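Local atomic coordinates of protein-glutaminase (Chryseobacterium proteolyticum, PDB entry 2ZK9), a protein that hydrolyses the side-chain amide of glutamine residues within proteins, releasing ammonia and leaving glutamate, probably by a papain-like cysteine mechanism. Residues K62-G67 with G139-R144; Y43-K48 with S81-I86. All blocks are in the same frame, centred on the assembly; numbering follows the deposited sequence. Where two conformers were deposited one is given.

Contact 1: K62-G67 with G139-R144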
ATOM      1  N   LYS A  62      -0.772   9.254  -1.028  1.00  8.35           N
ATOM      2  CA  LYS A  62      -0.957   8.005  -1.766  1.00  7.92           C
ATOM      3  C   LYS A  62      -0.365   8.212  -3.151  1.00  7.99           C
ATOM      4  O   LYS A  62      -0.485   9.304  -3.710  1.00  9.03           O
ATOM      5  CB  LYS A  62      -2.404   7.597  -1.903  1.00  8.41           C
ATOM      6  CG  LYS A  62      -3.194   7.394  -0.637  1.00  8.52           C
ATOM      7  CD  LYS A  62      -2.746   6.186   0.178  1.00  8.30           C
ATOM      8  CE  LYS A  62      -3.419   6.085   1.520  1.00  8.11           C
ATOM      9  NZ  LYS A  62      -4.882   6.006   1.346  1.00  8.70           N
ATOM     10  N   GLN A  63       0.178   7.149  -3.734  1.00  8.25           N
ATOM     11  CA  GLN A  63       0.352   7.133  -5.177  1.00  7.91           C
ATOM     12  C   GLN A  63      -0.523   6.003  -5.729  1.00  7.62           C
ATOM     13  O   GLN A  63      -0.454   4.870  -5.254  1.00  8.31           O
ATOM     14  CB  GLN A  63       1.801   6.932  -5.616  1.00  8.67           C
ATOM     15  CG  GLN A  63       1.976   7.080  -7.123  1.00  8.69           C
ATOM     16  CD  GLN A  63       3.403   7.169  -7.588  1.00  9.91           C
ATOM     17  OE1 GLN A  63       3.942   6.240  -8.198  1.00 10.64           O
ATOM     18  NE2 GLN A  63       4.080   8.272  -7.256  1.00 10.92           N
ATOM     19  N   PHE A  64      -1.336   6.356  -6.721  1.00  8.30           N
ATOM     20  CA  PHE A  64      -2.140   5.438  -7.485  1.00  8.20           C
ATOM     21  C   PHE A  64      -1.504   5.229  -8.835  1.00  9.14           C
ATOM     22  O   PHE A  64      -1.136   6.209  -9.485  1.00 10.34           O
ATOM     23  CB  PHE A  64      -3.559   5.958  -7.678  1.00  8.76           C
ATOM     24  CG  PHE A  64      -4.360   6.037  -6.402  1.00  8.88           C
ATOM     25  CD1 PHE A  64      -5.195   5.001  -6.008  1.00  9.16           C
ATOM     26  CD2 PHE A  64      -4.298   7.144  -5.563  1.00  9.19           C
ATOM     27  CE1 PHE A  64      -5.900   5.024  -4.830  1.00  9.38           C
ATOM     28  CE2 PHE A  64      -4.994   7.192  -4.369  1.00  9.06           C
ATOM     29  CZ  PHE A  64      -5.819   6.124  -3.995  1.00  9.56           C
ATOM     30  N   VAL A  65      -1.404   3.981  -9.289  1.00  9.04           N
ATOM     31  CA  VAL A  65      -0.915   3.685 -10.627  1.00  9.21           C
ATOM     32  C   VAL A  65      -1.977   2.856 -11.323  1.00  8.90           C
ATOM     33  O   VAL A  65      -2.621   2.025 -10.679  1.00  9.69           O
ATOM     34  CB  VAL A  65       0.477   2.981 -10.553  1.00  9.99           C
ATOM     35  CG1 VAL A  65       0.481   1.697  -9.770  1.00 10.83           C
ATOM     36  CG2 VAL A  65       1.014   2.732 -11.957  1.00 11.29           C
ATOM     37  N   TYR A  66      -2.170   3.082 -12.596  1.00  9.94           N
ATOM     38  CA  TYR A  66      -3.231   2.511 -13.371  1.00 10.38           C
ATOM     39  C   TYR A  66      -2.690   1.902 -14.672  1.00 10.22           C
ATOM     40  O   TYR A  66      -1.749   2.440 -15.214  1.00 11.66           O
ATOM     41  CB  TYR A  66      -4.266   3.577 -13.777  1.00 10.93           C
ATOM     42  CG  TYR A  66      -4.782   4.412 -12.629  1.00 10.38           C
ATOM     43  CD1 TYR A  66      -5.920   4.072 -11.939  1.00 11.12           C
ATOM     44  CD2 TYR A  66      -4.101   5.550 -12.242  1.00 10.81           C
ATOM     45  CE1 TYR A  66      -6.387   4.852 -10.868  1.00 11.39           C
ATOM     46  CE2 TYR A  66      -4.559   6.310 -11.198  1.00 10.63           C
ATOM     47  CZ  TYR A  66      -5.698   5.966 -10.510  1.00 10.86           C
ATOM     48  OH  TYR A  66      -6.125   6.807  -9.490  1.00 11.62           O
ATOM     49  N   GLY A  67      -3.293   0.801 -15.126  1.00 10.55           N
ATOM     50  CA  GLY A  67      -2.863   0.249 -16.388  1.00 12.15           C
ATOM     51  C   GLY A  67      -3.189  -1.189 -16.529  1.00 10.87           C
ATOM     52  O   GLY A  67      -4.046  -1.706 -15.835  1.00 12.03           O
ATOM     53  N   GLY A 139      -2.941  11.679   1.467  1.00  8.21           N
ATOM     54  CA  GLY A 139      -3.071  10.394   2.105  1.00  8.73           C
ATOM     55  C   GLY A 139      -4.468  10.001   2.463  1.00  8.18           C
ATOM     56  O   GLY A 139      -4.819   8.811   2.492  1.00  8.93           O
ATOM     57  N   ASN A 140      -5.301  10.999   2.760  1.00  8.56           N
ATOM     58  CA  ASN A 140      -6.665  10.685   3.217  1.00  8.94           C
ATOM     59  C   ASN A 140      -7.533  10.111   2.105  1.00  8.57           C
ATOM     60  O   ASN A 140      -8.597   9.570   2.407  1.00  9.46           O
ATOM     61  CB  ASN A 140      -7.315  11.844   3.937  1.00 10.49           C
ATOM     62  CG  ASN A 140      -7.755  12.995   3.123  1.00 10.86           C
ATOM     63  OD1 ASN A 140      -8.689  13.713   3.646  1.00 17.61           O
ATOM     64  ND2 ASN A 140      -7.211  13.229   2.018  1.00 10.35           N
ATOM     65  N   VAL A 141      -7.132  10.209   0.853  1.00  8.04           N
ATOM     66  CA  VAL A 141      -7.895   9.601  -0.213  1.00  8.31           C
ATOM     67  C   VAL A 141      -7.764   8.088  -0.131  1.00  7.71           C
ATOM     68  O   VAL A 141      -6.667   7.530  -0.173  1.00  8.72           O
ATOM     69  CB  VAL A 141      -7.410  10.121  -1.593  1.00  9.04           C
ATOM     70  CG1 VAL A 141      -8.108   9.383  -2.701  1.00 10.42           C
ATOM     71  CG2 VAL A 141      -7.645  11.638  -1.684  1.00 10.76           C
ATOM     72  N   TYR A 142      -8.895   7.412  -0.058  1.00  8.22           N
ATOM     73  CA  TYR A 142      -8.926   5.955   0.003  1.00  8.04           C
ATOM     74  C   TYR A 142      -8.811   5.338  -1.375  1.00  8.35           C
ATOM     75  O   TYR A 142      -8.081   4.352  -1.585  1.00  8.50           O
ATOM     76  CB  TYR A 142     -10.211   5.539   0.640  1.00  8.75           C
ATOM     77  CG  TYR A 142     -10.371   4.074   1.074  1.00  7.77           C
ATOM     78  CD1 TYR A 142     -11.508   3.391   0.743  1.00  9.05           C
ATOM     79  CD2 TYR A 142      -9.425   3.430   1.857  1.00  8.54           C
ATOM     80  CE1 TYR A 142     -11.706   2.062   1.164  1.00  9.14           C
ATOM     81  CE2 TYR A 142      -9.615   2.170   2.313  1.00  8.40           C
ATOM     82  CZ  TYR A 142     -10.761   1.487   1.972  1.00  8.79           C
ATOM     83  OH  TYR A 142     -10.912   0.205   2.476  1.00  9.44           O
ATOM     84  N   TYR A 143      -9.522   5.892  -2.341  1.00  8.84           N
ATOM     85  CA  TYR A 143      -9.467   5.455  -3.736  1.00  9.59           C
ATOM     86  C   TYR A 143      -9.653   6.699  -4.633  1.00  9.54           C
ATOM     87  O   TYR A 143     -10.474   7.553  -4.351  1.00 10.46           O
ATOM     88  CB  TYR A 143     -10.501   4.404  -4.074  1.00 10.98           C
ATOM     89  CG  TYR A 143     -10.543   4.030  -5.527  1.00 12.90           C
ATOM     90  CD1 TYR A 143      -9.465   3.322  -6.129  1.00 14.65           C
ATOM     91  CD2 TYR A 143     -11.546   4.466  -6.373  1.00 13.78           C
ATOM     92  CE1 TYR A 143      -9.456   3.016  -7.471  1.00 16.03           C
ATOM     93  CE2 TYR A 143     -11.563   4.154  -7.704  1.00 16.07           C
ATOM     94  CZ  TYR A 143     -10.520   3.424  -8.249  1.00 17.26           C
ATOM     95  OH  TYR A 143     -10.580   3.157  -9.602  1.00 23.18           O
ATOM     96  N   ARG A 144      -8.902   6.698  -5.722  0.52 11.05           N
ATOM     97  CA  ARG A 144      -8.934   7.699  -6.772  0.52 11.10           C
ATOM     98  C   ARG A 144      -9.209   7.010  -8.100  0.52 11.62           C
ATOM     99  O   ARG A 144      -8.413   6.162  -8.503  0.52 12.67           O
ATOM    100  CB  ARG A 144      -7.601   8.447  -6.904  0.52 11.07           C
ATOM    101  CG  ARG A 144      -7.563   9.366  -8.117  0.52 10.37           C
ATOM    102  CD  ARG A 144      -6.222  10.064  -8.263  0.52 12.90           C
ATOM    103  NE  ARG A 144      -6.191  11.021  -9.374  0.52 12.74           N
ATOM    104  CZ  ARG A 144      -6.025  10.698 -10.646  0.52 12.97           C
ATOM    105  NH1 ARG A 144      -5.887   9.458 -11.023  0.52 11.41           N
ATOM    106  NH2 ARG A 144      -6.001  11.647 -11.571  0.52 14.60           N
TER
HETATM  107  O   HOH W   1      -5.937   3.738   0.045  1.00  8.74           O
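Lys-62 NZ has four polar partners around it: two backbone carbonyls, one water and a histidine. Val-141 O lies 2.8 Å from Lys-62 NZ, which approaches from above the carbonyl plane (34° out of it) rather than along a lone pair. Gly-139 O is met within its own carbonyl plane, 3.0 Å from Lys-62 NZ. A water accepts from Lys-62 NZ at 2.8 Å and passes the link on to Tyr-142 O, while His-47 ND1 of helix 42-55 completes the set. An ammonium would have three N-H groups to share among these four neighbours. The lysine chain, bent at chi2 and chi4, carries its amine into this group. An alanine here would remove the amine and would probably leave the carbonyls of Gly-139 and Val-141 without this shared donor, loosening the turn that it holds together.

Next along the strand, Phe-64 presents one ring face to Arg-144, whose CB sits 3.8 Å from the Phe-64 ring centroid and 13° off the normal, a CH-pi contact. The same ring has Tyr-142 O at its edge, 3.8 Å from Phe-64 CZ, and Val-141 CG1 packs obliquely against Phe-64 CE2 at 4.2 Å.

At the far end, Arg-144 grips Tyr-66 OH twice: the hydroxyl donates to Arg-144 O at 2.6 Å, from well above the carbonyl plane, and accepts from Arg-144 NH1 at 3.1 Å. The latter bond is nearly straight (161° at the hydrogen) and lies in the guanidinium plane. Arg-144 NE is bonded to Asn-148, a second anchor. Side chains of 62-66 thus reach backbone carbonyls of 139-144, and those around Lys-62 would be expected to favour a charged ammonium.

Contact 2: Y43-K48 with S81-I86; sequences YARAHK and SYHVAI
Val-84 CG1 and Ile-86 CG2 both meet helix backbone: the first lies 3.7 Å from Tyr-43 N, the second 3.4 Å from Ala-46 O. The methyl of Ala-46 answers by resting on strand backbone, its CB 4.1 Å from Ala-85 CA, and Ala-46 CB also packs 4.3 Å from Val-84 CG1. The axes of the helix and strand segments approach to 7.2 Å, a separation bridged by this methyl, and their N-to-C directions differ by 9°, so the two run almost parallel.

Flanking this strip, two pairs of longer side chains meet. The hydroxyl of Tyr-82 approaches the Tyr-43 ring obliquely, with Tyr-82 OH 3.2 Å from Tyr-43 CD1, and that CD1 lies near the plane of the Tyr-82 ring, at its edge. Elsewhere along the strip, Arg-45 bends at chi3 so that NH2 reaches the edge of the His-83 ring, 3.5 Å from His-83 CE1, the two planes 32° apart. This is contact without a bond; Arg-45 NH2 has a weak hydrogen bond to Ser-105 OG instead.

Further out, His-83 NE2 is bonded to Asp-103 OD2 and its ring is stacked on Trp-80, which together fix its rotation. The guanidinium and Asp-103 would probably pull the histidine's proton affinity in opposite directions. Cys-42, just ahead of Tyr-43, touches the side chain of His-83. Tyr-82 OH bonds a glycerol, probably from the crystallisation liquor. A cysteine at the start of a helix packed on a sheet that supplies a histidine is the hallmark of papain-like enzymes, consistent with a catalytic triad of Cys-42, His-83 and Asp-103, the aspartate taking the place of papain's asparagine.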
ATOM      1  N   TYR A  43      -6.074  -0.905  -1.444  1.00  8.39           N
ATOM      2  CA  TYR A  43      -6.602   0.339  -0.878  1.00  8.68           C
ATOM      3  C   TYR A  43      -6.636   0.249   0.620  1.00  7.75           C
ATOM      4  O   TYR A  43      -6.325   1.219   1.327  1.00  8.06           O
ATOM      5  CB  TYR A  43      -7.964   0.622  -1.545  1.00 10.65           C
ATOM      6  CG  TYR A  43      -8.911  -0.538  -1.507  1.00 10.30           C
ATOM      7  CD1 TYR A  43      -8.998  -1.499  -2.495  1.00 11.08           C
ATOM      8  CD2 TYR A  43      -9.740  -0.712  -0.400  1.00 11.50           C
ATOM      9  CE1 TYR A  43      -9.880  -2.576  -2.423  1.00 11.99           C
ATOM     10  CE2 TYR A  43     -10.614  -1.736  -0.306  1.00 12.46           C
ATOM     11  CZ  TYR A  43     -10.695  -2.683  -1.318  1.00 12.39           C
ATOM     12  OH  TYR A  43     -11.587  -3.725  -1.182  1.00 15.51           O
ATOM     13  N   ALA A  44      -7.080  -0.895   1.157  1.00  7.90           N
ATOM     14  CA  ALA A  44      -7.161  -1.093   2.606  1.00  7.98           C
ATOM     15  C   ALA A  44      -5.775  -1.195   3.200  1.00  7.34           C
ATOM     16  O   ALA A  44      -5.490  -0.630   4.261  1.00  8.02           O
ATOM     17  CB  ALA A  44      -8.003  -2.321   2.887  1.00  8.38           C
ATOM     18  N   ARG A  45      -4.865  -1.932   2.536  1.00  7.36           N
ATOM     19  CA  ARG A  45      -3.501  -2.012   3.070  1.00  7.37           C
ATOM     20  C   ARG A  45      -2.877  -0.630   3.178  1.00  7.42           C
ATOM     21  O   ARG A  45      -2.214  -0.309   4.150  1.00  7.56           O
ATOM     22  CB  ARG A  45      -2.639  -2.956   2.251  1.00  7.61           C
ATOM     23  CG  ARG A  45      -3.146  -4.387   2.141  1.00  8.16           C
ATOM     24  CD  ARG A  45      -2.113  -5.353   1.668  1.00  8.13           C
ATOM     25  NE  ARG A  45      -1.473  -5.035   0.370  1.00  8.55           N
ATOM     26  CZ  ARG A  45      -1.995  -5.324  -0.802  1.00  8.69           C
ATOM     27  NH1 ARG A  45      -3.147  -5.935  -0.954  1.00  9.62           N
ATOM     28  NH2 ARG A  45      -1.348  -4.964  -1.924  1.00  9.85           N
ATOM     29  N   ALA A  46      -3.076   0.194   2.140  1.00  7.46           N
ATOM     30  CA  ALA A  46      -2.471   1.531   2.124  1.00  7.28           C
ATOM     31  C   ALA A  46      -3.037   2.404   3.207  1.00  7.15           C
ATOM     32  O   ALA A  46      -2.325   3.151   3.877  1.00  7.60           O
ATOM     33  CB  ALA A  46      -2.620   2.161   0.750  1.00  8.17           C
ATOM     34  N   HIS A  47      -4.371   2.343   3.421  1.00  7.17           N
ATOM     35  CA  HIS A  47      -4.973   3.191   4.428  1.00  7.35           C
ATOM     36  C   HIS A  47      -4.573   2.756   5.844  1.00  7.50           C
ATOM     37  O   HIS A  47      -4.455   3.590   6.735  1.00  8.13           O
ATOM     38  CB  HIS A  47      -6.498   3.198   4.244  1.00  7.71           C
ATOM     39  CG  HIS A  47      -7.110   4.549   4.416  1.00  7.67           C
ATOM     40  ND1 HIS A  47      -6.630   5.610   3.794  1.00  8.92           N
ATOM     41  CD2 HIS A  47      -8.219   4.994   5.079  1.00  8.55           C
ATOM     42  CE1 HIS A  47      -7.366   6.678   4.001  1.00  9.08           C
ATOM     43  NE2 HIS A  47      -8.338   6.316   4.813  1.00  9.35           N
ATOM     44  N   LYS A  48      -4.356   1.463   6.031  1.00  7.65           N
ATOM     45  CA  LYS A  48      -3.885   0.954   7.317  1.00  7.92           C
ATOM     46  C   LYS A  48      -2.440   1.359   7.574  1.00  8.01           C
ATOM     47  O   LYS A  48      -2.077   1.730   8.693  1.00  8.76           O
ATOM     48  CB  LYS A  48      -4.059  -0.547   7.403  1.00  7.95           C
ATOM     49  CG  LYS A  48      -3.939  -1.132   8.790  1.00  8.38           C
ATOM     50  CD  LYS A  48      -5.093  -0.764   9.712  1.00  8.31           C
ATOM     51  CE  LYS A  48      -5.028  -1.498  11.020  1.00  9.26           C
ATOM     52  NZ  LYS A  48      -6.058  -1.064  11.969  1.00 10.23           N
ATOM     53  N   SER A  81      -5.877  -3.684 -12.403  1.00 10.41           N
ATOM     54  CA  SER A  81      -6.155  -2.493 -13.176  1.00 11.50           C
ATOM     55  C   SER A  81      -5.582  -1.262 -12.496  1.00 10.03           C
ATOM     56  O   SER A  81      -5.395  -0.225 -13.181  1.00 10.88           O
ATOM     57  CB  SER A  81      -7.638  -2.325 -13.397  1.00 14.78           C
ATOM     58  OG  SER A  81      -8.353  -2.260 -12.191  1.00 21.57           O
ATOM     59  N   TYR A  82      -5.334  -1.300 -11.196  1.00  9.57           N
ATOM     60  CA  TYR A  82      -4.707  -0.210 -10.490  1.00  8.96           C
ATOM     61  C   TYR A  82      -3.999  -0.814  -9.263  1.00  9.11           C
ATOM     62  O   TYR A  82      -4.311  -1.901  -8.833  1.00  9.72           O
ATOM     63  CB  TYR A  82      -5.640   0.927 -10.067  1.00 10.14           C
ATOM     64  CG  TYR A  82      -6.401   0.654  -8.811  1.00 11.79           C
ATOM     65  CD1 TYR A  82      -7.551  -0.134  -8.810  1.00 14.10           C
ATOM     66  CD2 TYR A  82      -5.990   1.159  -7.579  1.00 13.23           C
ATOM     67  CE1 TYR A  82      -8.210  -0.362  -7.607  1.00 17.70           C
ATOM     68  CE2 TYR A  82      -6.633   0.943  -6.430  1.00 16.00           C
ATOM     69  CZ  TYR A  82      -7.743   0.166  -6.423  1.00 19.70           C
ATOM     70  OH  TYR A  82      -8.401  -0.013  -5.237  1.00 24.04           O
ATOM     71  N   HIS A  83      -3.086  -0.011  -8.705  1.00  8.70           N
ATOM     72  CA  HIS A  83      -2.496  -0.331  -7.434  1.00  8.45           C
ATOM     73  C   HIS A  83      -2.261   0.984  -6.683  1.00  8.03           C
ATOM     74  O   HIS A  83      -2.222   2.068  -7.282  1.00  9.21           O
ATOM     75  CB  HIS A  83      -1.187  -1.136  -7.636  1.00  9.04           C
ATOM     76  CG  HIS A  83      -0.593  -1.658  -6.338  1.00  8.48           C
ATOM     77  ND1 HIS A  83      -1.376  -2.185  -5.351  1.00 10.66           N
ATOM     78  CD2 HIS A  83       0.678  -1.692  -5.934  1.00  8.77           C
ATOM     79  CE1 HIS A  83      -0.576  -2.539  -4.372  1.00 10.87           C
ATOM     80  NE2 HIS A  83       0.715  -2.268  -4.692  1.00  9.49           N
ATOM     81  N   VAL A  84      -2.103   0.908  -5.377  1.00  8.04           N
ATOM     82  CA  VAL A  84      -1.897   2.053  -4.533  1.00  7.54           C
ATOM     83  C   VAL A  84      -0.967   1.650  -3.390  1.00  7.37           C
ATOM     84  O   VAL A  84      -1.035   0.523  -2.898  1.00  8.29           O
ATOM     85  CB  VAL A  84      -3.242   2.638  -4.013  1.00  7.95           C
ATOM     86  CG1 VAL A  84      -4.064   1.630  -3.249  1.00  9.86           C
ATOM     87  CG2 VAL A  84      -3.018   3.887  -3.192  1.00  9.19           C
ATOM     88  N   ALA A  85      -0.159   2.598  -2.945  1.00  7.51           N
ATOM     89  CA  ALA A  85       0.632   2.480  -1.750  1.00  7.39           C
ATOM     90  C   ALA A  85       0.854   3.883  -1.178  1.00  7.62           C
ATOM     91  O   ALA A  85       0.415   4.873  -1.727  1.00  8.42           O
ATOM     92  CB  ALA A  85       1.940   1.738  -2.020  1.00  8.88           C
ATOM     93  N   ILE A  86       1.517   3.930  -0.007  1.00  7.53           N
ATOM     94  CA  ILE A  86       1.805   5.223   0.612  1.00  7.55           C
ATOM     95  C   ILE A  86       3.119   5.760   0.097  1.00  7.71           C
ATOM     96  O   ILE A  86       4.091   5.025  -0.094  1.00  8.77           O
ATOM     97  CB  ILE A  86       1.764   5.142   2.161  1.00  7.53           C
ATOM     98  CG1 ILE A  86       2.797   4.207   2.781  1.00  8.63           C
ATOM     99  CG2 ILE A  86       0.347   4.851   2.616  1.00  8.82           C
ATOM    100  CD1 ILE A  86       2.987   4.428   4.255  1.00  8.80           C
TER

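Overall arrangement
Contacts 1 and 2 have centres 7 Å apart and share one sheet, in which strands 61-66 and 82-91 are antiparallel neighbours. Val-65 O and His-83 N, 2.9 Å apart, probably form one of the backbone hydrogen bonds joining them. On the helix side, Lys-62 NZ lies 3.0 Å from His-47 ND1, a probable hydrogen bond, and Tyr-142 OH, hydrogen-bonded to Asn-158 OD1, packs 3.2 Å from Tyr-43 CD2. Segment 139-144 thus wraps against both strand and helix. Glycerol is bound about 3 Å from the Tyr-82 side chain and also about 4 Å from that of Tyr-143; as these two rings meet edge-to-face, it may mark a pocket beside the probable catalytic residues.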